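Local coordinates for protein thin, isoform D (Drosophila melanogaster, PDB 6XG7) that probably takes part in ubiquitin transfer and zinc binding as a whole protein, this fragment being its NHL-repeat beta-propeller, a domain suited to protein-protein interaction, at residues A[191-196]-A[237-242]; A[244-249]-A[259-264]; A[112-117]-A[139-144]; A[156-161]-A[186-191]. All blocks are in the same frame, centred on the assembly; numbering follows the deposited sequence. Where two conformers were deposited one is given.

Contact 1: residues A[191-196]-A[237-242]; sequences YIAVSN and RGVAVD
Tyr191 to Val194 and Val239 to Val241 run alongside each other as the innermost strands of two successive blades of the NHL beta-propeller, their N-to-C directions 9° apart and their axes 5.6 Å from each other at closest approach. Parallel as they are, they share no hydrogen bond. Each turns instead to the next strand of its own blade, where Ala193 pairs with Ile201 and Ala240 with Phe248. At the far end a water joins the two backbones, accepting from Asn196 N and donating to Asp242 O at 2.7 Å.

Side chains fill the middle. The methyl of Ala193 is directed at the second strand and lies 4.0 Å from Val241 CG1. That branch of Val241 sits between its own backbone N and carbonyl carbon (chi1 67°), from where it reaches Val194 O at 3.6 Å, while CG2 meets Ser195 CB. In the conformer described here, Val239 CG2 rests against the backbone of Ile192. Tyr191 closes the other end: its ring lies obliquely against the Arg237-Gly238 peptide, with CD2 3.3 Å from Arg237 C, and CE2 comes up to Arg237 CB at 4.0 Å. The two polar ends share one acidic partner, since Glu284 takes a hydrogen bond from Tyr191 OH and a salt bridge from Arg237 NH1.

Blade is therefore joined to blade here by van der Waals contact and water, without strand pairing; polar ties between the two segments' side chains run indirectly, through a third residue, which probably helps to fix the tyrosine ring beside the peptide it touches.

Contact 2: residues A[244-249]-A[259-264]; sequences QGYIFV and IFNPDG
Ile247 and Phe260 form an antiparallel hydrogen-bonded pair, the tight heart of a hairpin made by the second and third strands of one propeller blade. Ile247 N donates a hydrogen bond to Phe260 O at 3.0 Å, and Phe260 N donates one to Ile247 O at 2.8 Å. In the next, non-hydrogen-bonded pair, Phe248 and Ile259 lie side by side, CE2 touching CG2 at 3.8 Å; Ile294 and the ring of Tyr25 pack against this buried patch.

Toward solvent the regular pairing ends in the turn that begins at Asn261. Tyr246 CG is anti to the carbonyl carbon (chi1 -72°), beside its backbone N, and Pro262 CD stands 3.8 Å above the ring centre in a CH-pi contact only 8° off the normal. One water donates to both Gly245 O and Pro262 O, and another links Tyr246 OH (2.8 Å) to Asn261 OD1, whose amide nitrogen is held by Ser265. An alanine in place of Tyr246 would probably leave Pro262 CD without its aromatic face and that bridging water without its phenol partner.

The chemistry thus grades from paired amides and apolar packing of aromatic and aliphatic side chains to a proline-on-tyrosine contact and bridging waters.

Contact 3: residues A[112-117]-A[139-144]; sequences YNHRIQ and FNYPWG
His114 ND1 accepts the backbone N-H of Tyr141 at 3.0 Å, with an N-H...N angle of 155° and the donor close to the plane of the imidazole. The bond ties the turn before the third strand of one propeller blade to the start of the innermost strand of the next. His114 belongs to an Asn-His-Arg-Ile-Gln run of the kind that recurs in the NHL repeats of this chain.

The same imidazole, its CG anti to the carbonyl carbon (chi1 -54°), lies beside the Tyr141 side chain. The two rings form a T-shaped (edge-to-face) pair with planes at 66°, and the histidine supplies the edge: CE1 stands 3.4 Å above the tyrosine plane, offset toward the rim. Tyr112 comes to the rim of that phenol, CD1 to CE1 at 3.9 Å, so that edge meets edge.

Beside the histidine, apolar groups meet. Ile116 crosses the Phe139 side chain at about a right angle, and its CG1 touches CZ at 3.8 Å; the CD1 end slides past Pro142 CB in the opposite direction. His114 O lies at the edge of the phenylalanine ring, 3.5 Å from CD2. Pro142 CD fits against His114 CA at 3.7 Å, and Val155 of the neighbouring strand packs on Ile116, Phe139 and Pro142 alike. Arg115 NE forms a salt bridge with Asp110 OD2.

Because ND1 serves as acceptor, a neutral imidazole here would probably carry its proton on NE2, while the tyrosine face and the peptide N-H together probably limit how the ring can turn.

Contact 4: residues A[156-161]-A[186-191]; sequences CDKENH and LEHPHY
Lys158 lays its CD over one face of the His190 imidazole, 3.8 Å from the ring centre, in a CH-pi contact between adjoining blades of the NHL beta-propeller. With CG anti to the backbone N (chi1 -179°), the chain sets out alongside His190, pointing the same way, before it bends at chi3 and chi4. Its NZ then forms a salt bridge with Glu159 OE2 at 2.9 Å. In the conformer of His188 described here, that carboxylate oxygen stands 3.5 Å above the imidazole plane, offset toward the rim. An alanine in place of Lys158 would probably leave Glu159 OE2 without its ammonium mate and the His190 face without its methylene cover.

His161 makes the direct polar link: its ND1 accepts the N-H of His188 at 3.1 Å, almost perfectly straight at 179° and near the ring plane. This ring too was modelled in two positions, so the geometry belongs to the one described. His190 ND1 hydrogen-bonds Ser205 OG within its own blade. Asn160 ND2 donates to Asp157 OD2 at 2.9 Å across the short 3-10 turn. Beside the lysine chain lies Pro189 O, a buried carbonyl oxygen with no hydrogen-bonding partner, 3.3 Å from Lys158 CG.

Along the chain, contact 3 closes before contact 4 opens, contact 4 before contact 1, and contact 1 before contact 2, a series that follows the blades round the propeller. Contacts 3 and 4, with centres about 11 Å apart, touch where Gly144 N probably bonds His190 O and where strands 142-147 and 153-157 adjoin. Contact 4 shares Tyr191 and strand 185-194 with contact 1, their centres about 14 Å apart. Contacts 1 and 2, centres about 9 Å apart, meet through neighbouring strands 239-241 and 247-251. Contacts 2 and 3, centres about 27 Å apart, lie on opposite sides of the chain's centre. Contacts 1, 3 and 4 thus join neighbouring blades in sequence, whereas contact 2 holds one blade together.

Contact 1: residues A[191-196]-A[237-242]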
# COMPACT_ATOMS: atom_id res chain seq x y z
N TYR A 191 3.57 -2.75 -3.96
CA TYR A 191 2.36 -2.01 -3.64
C TYR A 191 1.69 -1.47 -4.89
O TYR A 191 2.27 -1.46 -5.99
CB TYR A 191 2.66 -0.91 -2.62
CG TYR A 191 3.02 -1.43 -1.24
CD1 TYR A 191 2.04 -1.71 -0.31
CD2 TYR A 191 4.35 -1.62 -0.86
CE1 TYR A 191 2.36 -2.18 0.96
CE2 TYR A 191 4.68 -2.09 0.41
CZ TYR A 191 3.68 -2.36 1.32
OH TYR A 191 3.96 -2.82 2.59
N ILE A 192 0.45 -1.03 -4.71
CA ILE A 192 -0.44 -0.74 -5.83
C ILE A 192 -1.48 0.30 -5.43
O ILE A 192 -1.92 0.37 -4.28
CB ILE A 192 -1.08 -2.06 -6.33
CG1 ILE A 192 -1.89 -1.88 -7.62
CG2 ILE A 192 -1.93 -2.71 -5.23
CD1 ILE A 192 -2.19 -3.23 -8.26
N ALA A 193 -1.90 1.09 -6.41
CA ALA A 193 -2.96 2.07 -6.24
C ALA A 193 -3.70 2.17 -7.57
O ALA A 193 -3.13 1.92 -8.62
CB ALA A 193 -2.41 3.44 -5.84
N VAL A 194 -4.97 2.53 -7.51
CA VAL A 194 -5.78 2.73 -8.71
C VAL A 194 -6.40 4.12 -8.65
O VAL A 194 -7.06 4.47 -7.66
CB VAL A 194 -6.86 1.64 -8.86
CG1 VAL A 194 -7.69 1.90 -10.11
CG2 VAL A 194 -6.23 0.28 -8.97
N SER A 195 -6.20 4.90 -9.71
CA SER A 195 -6.66 6.28 -9.76
C SER A 195 -8.13 6.36 -10.19
O SER A 195 -8.72 5.41 -10.72
CB SER A 195 -5.81 7.06 -10.77
OG SER A 195 -6.05 6.58 -12.07
N ASN A 196 -8.72 7.56 -10.00
CA ASN A 196 -10.05 7.85 -10.51
C ASN A 196 -10.11 7.77 -12.03
O ASN A 196 -11.19 7.57 -12.61
CB ASN A 196 -10.49 9.25 -10.08
CG ASN A 196 -11.13 9.26 -8.72
OD1 ASN A 196 -11.83 8.32 -8.34
ND2 ASN A 196 -10.90 10.33 -7.96
N ARG A 237 8.52 1.22 -2.41
CA ARG A 237 7.54 0.35 -1.75
C ARG A 237 6.15 0.97 -1.87
O ARG A 237 5.55 0.92 -2.95
CB ARG A 237 7.98 0.06 -0.30
CG ARG A 237 9.22 -0.81 -0.23
CD ARG A 237 8.88 -2.19 0.25
NE ARG A 237 9.95 -3.13 -0.06
CZ ARG A 237 10.18 -4.26 0.59
NH1 ARG A 237 9.41 -4.62 1.62
NH2 ARG A 237 11.18 -5.03 0.21
N GLY A 238 5.61 1.53 -0.80
CA GLY A 238 4.24 2.01 -0.84
C GLY A 238 3.99 3.02 -1.94
O GLY A 238 4.83 3.85 -2.28
N VAL A 239 2.79 2.94 -2.51
CA VAL A 239 2.31 3.93 -3.45
C VAL A 239 0.87 4.28 -3.10
O VAL A 239 0.09 3.44 -2.64
CB VAL A 239 2.40 3.51 -4.94
CG1 VAL A 239 3.82 3.41 -5.39
CG2 VAL A 239 1.65 2.21 -5.20
N ALA A 240 0.51 5.54 -3.35
CA ALA A 240 -0.86 6.00 -3.15
C ALA A 240 -1.16 7.06 -4.19
O ALA A 240 -0.26 7.64 -4.79
CB ALA A 240 -1.07 6.58 -1.75
N VAL A 241 -2.44 7.30 -4.40
CA VAL A 241 -2.90 8.31 -5.34
C VAL A 241 -4.05 9.08 -4.69
O VAL A 241 -4.89 8.48 -4.01
CB VAL A 241 -3.31 7.65 -6.68
CG1 VAL A 241 -4.55 6.76 -6.52
CG2 VAL A 241 -3.51 8.68 -7.77
N ASP A 242 -4.08 10.41 -4.89
CA ASP A 242 -5.19 11.21 -4.37
C ASP A 242 -6.28 11.34 -5.43
O ASP A 242 -6.21 10.76 -6.52
CB ASP A 242 -4.71 12.54 -3.79
CG ASP A 242 -4.47 13.61 -4.83
OD1 ASP A 242 -4.66 13.41 -6.04
OD2 ASP A 242 -4.06 14.71 -4.39
O HOH W 1 -2.78 2.90 -2.25
O HOH W 2 -7.15 9.49 -8.74

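Contact 2: residues A[244-249]-A[259-264]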
# COMPACT_ATOMS: atom_id res chain seq x y z
N GLN A 244 -7.23 13.63 -7.40
CA GLN A 244 -6.89 14.28 -8.66
C GLN A 244 -5.77 13.59 -9.41
O GLN A 244 -5.43 14.02 -10.51
CB GLN A 244 -6.50 15.73 -8.41
CG GLN A 244 -7.67 16.55 -7.89
CD GLN A 244 -7.29 17.96 -7.59
OE1 GLN A 244 -6.83 18.27 -6.49
NE2 GLN A 244 -7.44 18.84 -8.57
N GLY A 245 -5.19 12.55 -8.85
CA GLY A 245 -4.17 11.81 -9.54
C GLY A 245 -2.75 12.08 -9.10
O GLY A 245 -1.83 11.50 -9.68
N TYR A 246 -2.53 12.91 -8.08
CA TYR A 246 -1.18 13.05 -7.53
C TYR A 246 -0.75 11.70 -6.98
O TYR A 246 -1.55 10.96 -6.40
CB TYR A 246 -1.13 14.11 -6.43
CG TYR A 246 -1.26 15.54 -6.91
CD1 TYR A 246 -2.50 16.14 -7.05
CD2 TYR A 246 -0.14 16.31 -7.20
CE1 TYR A 246 -2.63 17.45 -7.49
CE2 TYR A 246 -0.26 17.61 -7.65
CZ TYR A 246 -1.51 18.18 -7.79
OH TYR A 246 -1.63 19.48 -8.22
N ILE A 247 0.53 11.38 -7.17
CA ILE A 247 1.09 10.07 -6.84
C ILE A 247 2.13 10.24 -5.74
O ILE A 247 2.99 11.13 -5.82
CB ILE A 247 1.71 9.39 -8.07
CG1 ILE A 247 0.66 9.19 -9.16
CG2 ILE A 247 2.33 8.05 -7.70
CD1 ILE A 247 1.23 8.74 -10.51
N PHE A 248 2.05 9.37 -4.73
CA PHE A 248 2.91 9.40 -3.56
C PHE A 248 3.67 8.09 -3.51
O PHE A 248 3.06 7.02 -3.61
CB PHE A 248 2.08 9.55 -2.29
CG PHE A 248 1.18 10.75 -2.32
CD1 PHE A 248 -0.01 10.71 -3.01
CD2 PHE A 248 1.57 11.95 -1.75
CE1 PHE A 248 -0.82 11.81 -3.08
CE2 PHE A 248 0.76 13.05 -1.82
CZ PHE A 248 -0.43 12.98 -2.50
N VAL A 249 4.99 8.17 -3.38
CA VAL A 249 5.83 6.98 -3.40
C VAL A 249 6.69 6.96 -2.14
O VAL A 249 7.42 7.92 -1.87
CB VAL A 249 6.72 6.91 -4.65
CG1 VAL A 249 7.56 5.65 -4.63
CG2 VAL A 249 5.89 6.95 -5.93
N ILE A 259 6.52 12.94 -4.15
CA ILE A 259 5.20 13.28 -4.65
C ILE A 259 5.36 13.70 -6.10
O ILE A 259 6.27 14.46 -6.44
CB ILE A 259 4.57 14.43 -3.85
CG1 ILE A 259 4.66 14.15 -2.35
CG2 ILE A 259 3.12 14.67 -4.30
CD1 ILE A 259 4.13 15.31 -1.47
N PHE A 260 4.44 13.23 -6.95
CA PHE A 260 4.43 13.52 -8.38
C PHE A 260 3.10 14.13 -8.76
O PHE A 260 2.06 13.76 -8.20
CB PHE A 260 4.66 12.22 -9.18
CG PHE A 260 5.99 11.61 -8.90
CD1 PHE A 260 6.16 10.78 -7.80
CD2 PHE A 260 7.08 11.92 -9.69
CE1 PHE A 260 7.39 10.25 -7.51
CE2 PHE A 260 8.33 11.40 -9.40
CZ PHE A 260 8.49 10.57 -8.29
N ASN A 261 3.14 15.07 -9.70
CA ASN A 261 1.94 15.57 -10.32
C ASN A 261 1.24 14.44 -11.07
O ASN A 261 1.85 13.42 -11.36
CB ASN A 261 2.30 16.69 -11.28
CG ASN A 261 2.97 17.84 -10.59
OD1 ASN A 261 2.39 18.47 -9.71
ND2 ASN A 261 4.22 18.12 -10.97
N PRO A 262 -0.05 14.61 -11.41
CA PRO A 262 -0.76 13.52 -12.08
C PRO A 262 -0.12 13.09 -13.39
O PRO A 262 -0.24 11.91 -13.76
CB PRO A 262 -2.18 14.06 -12.26
CG PRO A 262 -2.33 15.04 -11.16
CD PRO A 262 -0.97 15.70 -11.03
N ASP A 263 0.59 13.99 -14.07
CA ASP A 263 1.27 13.63 -15.31
C ASP A 263 2.60 12.90 -15.09
O ASP A 263 3.33 12.66 -16.06
CB ASP A 263 1.48 14.85 -16.21
CG ASP A 263 2.42 15.88 -15.62
OD1 ASP A 263 3.08 15.59 -14.60
OD2 ASP A 263 2.51 16.99 -16.19
N GLY A 264 2.93 12.56 -13.84
CA GLY A 264 4.15 11.84 -13.54
C GLY A 264 5.37 12.70 -13.29
O GLY A 264 6.44 12.15 -12.97
O HOH W 3 -2.08 10.27 -12.14
O HOH W 4 0.27 19.95 -10.17

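Contact 3: residues A[112-117]-A[139-144]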
# COMPACT_ATOMS: atom_id res chain seq x y z
N TYR A 112 1.54 -14.89 4.03
CA TYR A 112 2.06 -16.26 4.17
C TYR A 112 0.97 -17.32 4.10
O TYR A 112 1.29 -18.52 4.07
CB TYR A 112 2.87 -16.41 5.46
CG TYR A 112 4.28 -15.84 5.45
CD1 TYR A 112 5.08 -15.83 4.30
CD2 TYR A 112 4.82 -15.36 6.63
CE1 TYR A 112 6.40 -15.32 4.34
CE2 TYR A 112 6.11 -14.87 6.68
CZ TYR A 112 6.88 -14.84 5.55
OH TYR A 112 8.15 -14.34 5.67
N ASN A 113 -0.30 -16.92 4.03
CA ASN A 113 -1.36 -17.84 3.66
C ASN A 113 -1.72 -17.75 2.18
O ASN A 113 -2.61 -18.47 1.74
CB ASN A 113 -2.59 -17.60 4.52
CG ASN A 113 -2.38 -18.01 5.96
OD1 ASN A 113 -1.77 -19.05 6.25
ND2 ASN A 113 -2.87 -17.20 6.88
N HIS A 114 -1.06 -16.88 1.43
CA HIS A 114 -1.23 -16.81 -0.02
C HIS A 114 -2.70 -16.69 -0.39
O HIS A 114 -3.22 -17.38 -1.28
CB HIS A 114 -0.54 -17.97 -0.72
CG HIS A 114 0.90 -18.07 -0.35
ND1 HIS A 114 1.89 -17.37 -1.00
CD2 HIS A 114 1.50 -18.76 0.64
CE1 HIS A 114 3.05 -17.63 -0.43
NE2 HIS A 114 2.84 -18.48 0.57
N ARG A 115 -3.38 -15.73 0.25
CA ARG A 115 -4.80 -15.52 0.02
C ARG A 115 -5.14 -14.07 0.34
O ARG A 115 -4.38 -13.35 0.99
CB ARG A 115 -5.65 -16.47 0.88
CG ARG A 115 -5.54 -16.18 2.36
CD ARG A 115 -6.27 -17.19 3.23
NE ARG A 115 -6.06 -16.94 4.66
CZ ARG A 115 -6.61 -17.64 5.64
NH1 ARG A 115 -7.46 -18.62 5.37
NH2 ARG A 115 -6.31 -17.35 6.90
N ILE A 116 -6.32 -13.67 -0.11
CA ILE A 116 -6.95 -12.40 0.24
C ILE A 116 -8.12 -12.70 1.17
O ILE A 116 -8.86 -13.67 0.95
CB ILE A 116 -7.47 -11.69 -1.03
CG1 ILE A 116 -6.37 -11.49 -2.08
CG2 ILE A 116 -8.13 -10.36 -0.65
CD1 ILE A 116 -5.15 -10.78 -1.58
N GLN A 117 -8.32 -11.84 2.17
CA GLN A 117 -9.51 -11.91 3.01
C GLN A 117 -10.28 -10.61 2.94
O GLN A 117 -9.70 -9.52 2.87
CB GLN A 117 -9.16 -12.26 4.47
CG GLN A 117 -8.54 -13.62 4.64
CD GLN A 117 -8.47 -14.04 6.08
OE1 GLN A 117 -9.48 -14.13 6.77
NE2 GLN A 117 -7.26 -14.27 6.56
N PHE A 139 -1.74 -17.35 -5.69
CA PHE A 139 -0.72 -16.34 -5.41
C PHE A 139 0.58 -16.97 -4.93
O PHE A 139 0.61 -18.05 -4.33
CB PHE A 139 -1.17 -15.39 -4.29
CG PHE A 139 -2.49 -14.72 -4.54
CD1 PHE A 139 -2.58 -13.67 -5.41
CD2 PHE A 139 -3.63 -15.13 -3.88
CE1 PHE A 139 -3.79 -13.03 -5.65
CE2 PHE A 139 -4.84 -14.49 -4.10
CZ PHE A 139 -4.91 -13.44 -5.00
N ASN A 140 1.65 -16.23 -5.14
CA ASN A 140 2.91 -16.47 -4.43
C ASN A 140 3.28 -15.15 -3.77
O ASN A 140 3.94 -14.30 -4.36
CB ASN A 140 4.02 -16.97 -5.35
CG ASN A 140 3.96 -18.47 -5.58
OD1 ASN A 140 3.96 -19.25 -4.63
ND2 ASN A 140 3.93 -18.87 -6.84
N TYR A 141 2.83 -15.01 -2.52
CA TYR A 141 3.09 -13.88 -1.64
C TYR A 141 2.33 -12.65 -2.12
O TYR A 141 2.92 -11.68 -2.62
CB TYR A 141 4.59 -13.57 -1.50
CG TYR A 141 5.37 -14.79 -1.10
CD1 TYR A 141 5.43 -15.24 0.22
CD2 TYR A 141 6.05 -15.51 -2.06
CE1 TYR A 141 6.14 -16.38 0.57
CE2 TYR A 141 6.75 -16.66 -1.73
CZ TYR A 141 6.80 -17.08 -0.43
OH TYR A 141 7.51 -18.22 -0.15
N PRO A 142 1.01 -12.64 -1.98
CA PRO A 142 0.27 -11.41 -2.25
C PRO A 142 0.70 -10.34 -1.28
O PRO A 142 0.86 -10.59 -0.08
CB PRO A 142 -1.19 -11.82 -2.03
CG PRO A 142 -1.12 -12.89 -0.99
CD PRO A 142 0.17 -13.64 -1.28
N TRP A 143 0.91 -9.13 -1.80
CA TRP A 143 1.51 -8.06 -1.02
C TRP A 143 0.56 -6.86 -0.99
O TRP A 143 -0.35 -6.80 -0.16
CB TRP A 143 2.92 -7.74 -1.52
CG TRP A 143 3.76 -7.06 -0.47
CD1 TRP A 143 3.64 -5.76 -0.02
CD2 TRP A 143 4.81 -7.64 0.30
NE1 TRP A 143 4.55 -5.51 0.96
CE2 TRP A 143 5.29 -6.64 1.18
CE3 TRP A 143 5.40 -8.90 0.34
CZ2 TRP A 143 6.32 -6.86 2.09
CZ3 TRP A 143 6.45 -9.12 1.24
CH2 TRP A 143 6.90 -8.10 2.09
N GLY A 144 0.72 -5.90 -1.90
CA GLY A 144 -0.20 -4.79 -1.94
C GLY A 144 -1.56 -5.19 -2.47
O GLY A 144 -1.70 -6.09 -3.31

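Contact 4: residues A[156-161]-A[186-191]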
# COMPACT_ATOMS: atom_id res chain seq x y z
N CYS A 156 -1.16 -7.10 -5.93
CA CYS A 156 0.29 -7.37 -6.32
C CYS A 156 0.80 -8.77 -5.86
O CYS A 156 0.91 -9.09 -4.66
CB CYS A 156 1.22 -6.36 -5.66
SG CYS A 156 1.19 -4.77 -6.41
N ASP A 157 0.90 -9.64 -6.83
CA ASP A 157 1.20 -11.06 -6.58
C ASP A 157 2.71 -11.17 -6.77
O ASP A 157 3.21 -11.44 -7.86
CB ASP A 157 0.42 -11.87 -7.61
CG ASP A 157 0.58 -13.35 -7.44
OD1 ASP A 157 1.26 -13.78 -6.49
OD2 ASP A 157 0.00 -14.08 -8.28
N LYS A 158 3.43 -10.91 -5.67
CA LYS A 158 4.82 -10.45 -5.77
C LYS A 158 5.71 -11.45 -6.49
O LYS A 158 6.41 -11.09 -7.44
CB LYS A 158 5.36 -10.16 -4.37
CG LYS A 158 6.78 -9.66 -4.39
CD LYS A 158 7.26 -9.26 -3.01
CE LYS A 158 7.64 -10.44 -2.14
NZ LYS A 158 8.99 -11.02 -2.46
N GLU A 159 5.73 -12.70 -6.04
CA GLU A 159 6.66 -13.66 -6.63
C GLU A 159 6.15 -14.26 -7.93
O GLU A 159 6.89 -15.00 -8.58
CB GLU A 159 7.07 -14.73 -5.61
CG GLU A 159 8.05 -14.22 -4.59
CD GLU A 159 9.27 -13.59 -5.22
OE1 GLU A 159 9.92 -14.27 -6.05
OE2 GLU A 159 9.53 -12.40 -4.93
N ASN A 160 4.93 -13.93 -8.35
CA ASN A 160 4.49 -14.25 -9.70
C ASN A 160 4.64 -13.06 -10.65
O ASN A 160 4.23 -13.15 -11.80
CB ASN A 160 3.04 -14.75 -9.69
CG ASN A 160 2.90 -16.12 -9.06
OD1 ASN A 160 3.82 -16.94 -9.07
ND2 ASN A 160 1.73 -16.38 -8.49
N HIS A 161 5.23 -11.96 -10.18
CA HIS A 161 5.57 -10.79 -10.99
C HIS A 161 4.37 -10.29 -11.80
O HIS A 161 4.45 -9.95 -12.98
CB HIS A 161 6.80 -11.07 -11.85
CG HIS A 161 7.95 -11.61 -11.05
ND1 HIS A 161 8.60 -10.86 -10.09
CD2 HIS A 161 8.54 -12.83 -11.04
CE1 HIS A 161 9.55 -11.59 -9.54
NE2 HIS A 161 9.53 -12.80 -10.09
N LEU A 186 7.60 -6.78 -14.60
CA LEU A 186 7.72 -6.42 -13.20
C LEU A 186 8.71 -7.34 -12.51
O LEU A 186 8.83 -8.52 -12.86
CB LEU A 186 6.36 -6.57 -12.50
CG LEU A 186 5.20 -5.73 -13.05
CD1 LEU A 186 3.86 -6.23 -12.49
CD2 LEU A 186 5.43 -4.26 -12.70
N GLU A 187 9.43 -6.79 -11.53
CA GLU A 187 10.36 -7.56 -10.70
C GLU A 187 10.06 -7.27 -9.24
O GLU A 187 10.37 -6.18 -8.76
CB GLU A 187 11.82 -7.22 -11.03
CG GLU A 187 12.31 -7.80 -12.32
CD GLU A 187 12.48 -9.30 -12.25
OE1 GLU A 187 12.55 -9.87 -11.13
OE2 GLU A 187 12.55 -9.92 -13.32
N HIS A 188 9.44 -8.24 -8.57
CA HIS A 188 9.12 -8.10 -7.15
C HIS A 188 8.24 -6.88 -6.89
O HIS A 188 8.58 -6.05 -6.04
CB HIS A 188 10.39 -7.93 -6.30
CG HIS A 188 11.28 -9.13 -6.26
ND1 HIS A 188 11.81 -9.63 -5.09
CD2 HIS A 188 11.77 -9.91 -7.25
CE1 HIS A 188 12.57 -10.68 -5.36
NE2 HIS A 188 12.57 -10.87 -6.66
N PRO A 189 7.11 -6.73 -7.58
CA PRO A 189 6.22 -5.61 -7.29
C PRO A 189 5.64 -5.77 -5.90
O PRO A 189 5.28 -6.88 -5.49
CB PRO A 189 5.14 -5.74 -8.37
CG PRO A 189 5.07 -7.24 -8.60
CD PRO A 189 6.50 -7.69 -8.52
N HIS A 190 5.55 -4.67 -5.16
CA HIS A 190 5.07 -4.69 -3.79
C HIS A 190 3.72 -4.02 -3.60
O HIS A 190 2.81 -4.64 -3.06
CB HIS A 190 6.09 -4.08 -2.82
CG HIS A 190 7.24 -4.99 -2.50
ND1 HIS A 190 8.27 -5.21 -3.39
CD2 HIS A 190 7.52 -5.74 -1.41
CE1 HIS A 190 9.15 -6.04 -2.84
NE2 HIS A 190 8.71 -6.37 -1.64
N TYR A 191 3.57 -2.75 -3.96
CA TYR A 191 2.36 -2.01 -3.64
C TYR A 191 1.69 -1.47 -4.89
O TYR A 191 2.27 -1.46 -5.99
CB TYR A 191 2.66 -0.91 -2.62
CG TYR A 191 3.02 -1.43 -1.24
CD1 TYR A 191 2.04 -1.71 -0.31
CD2 TYR A 191 4.35 -1.62 -0.86
CE1 TYR A 191 2.36 -2.18 0.96
CE2 TYR A 191 4.68 -2.09 0.41
CZ TYR A 191 3.68 -2.36 1.32
OH TYR A 191 3.96 -2.82 2.59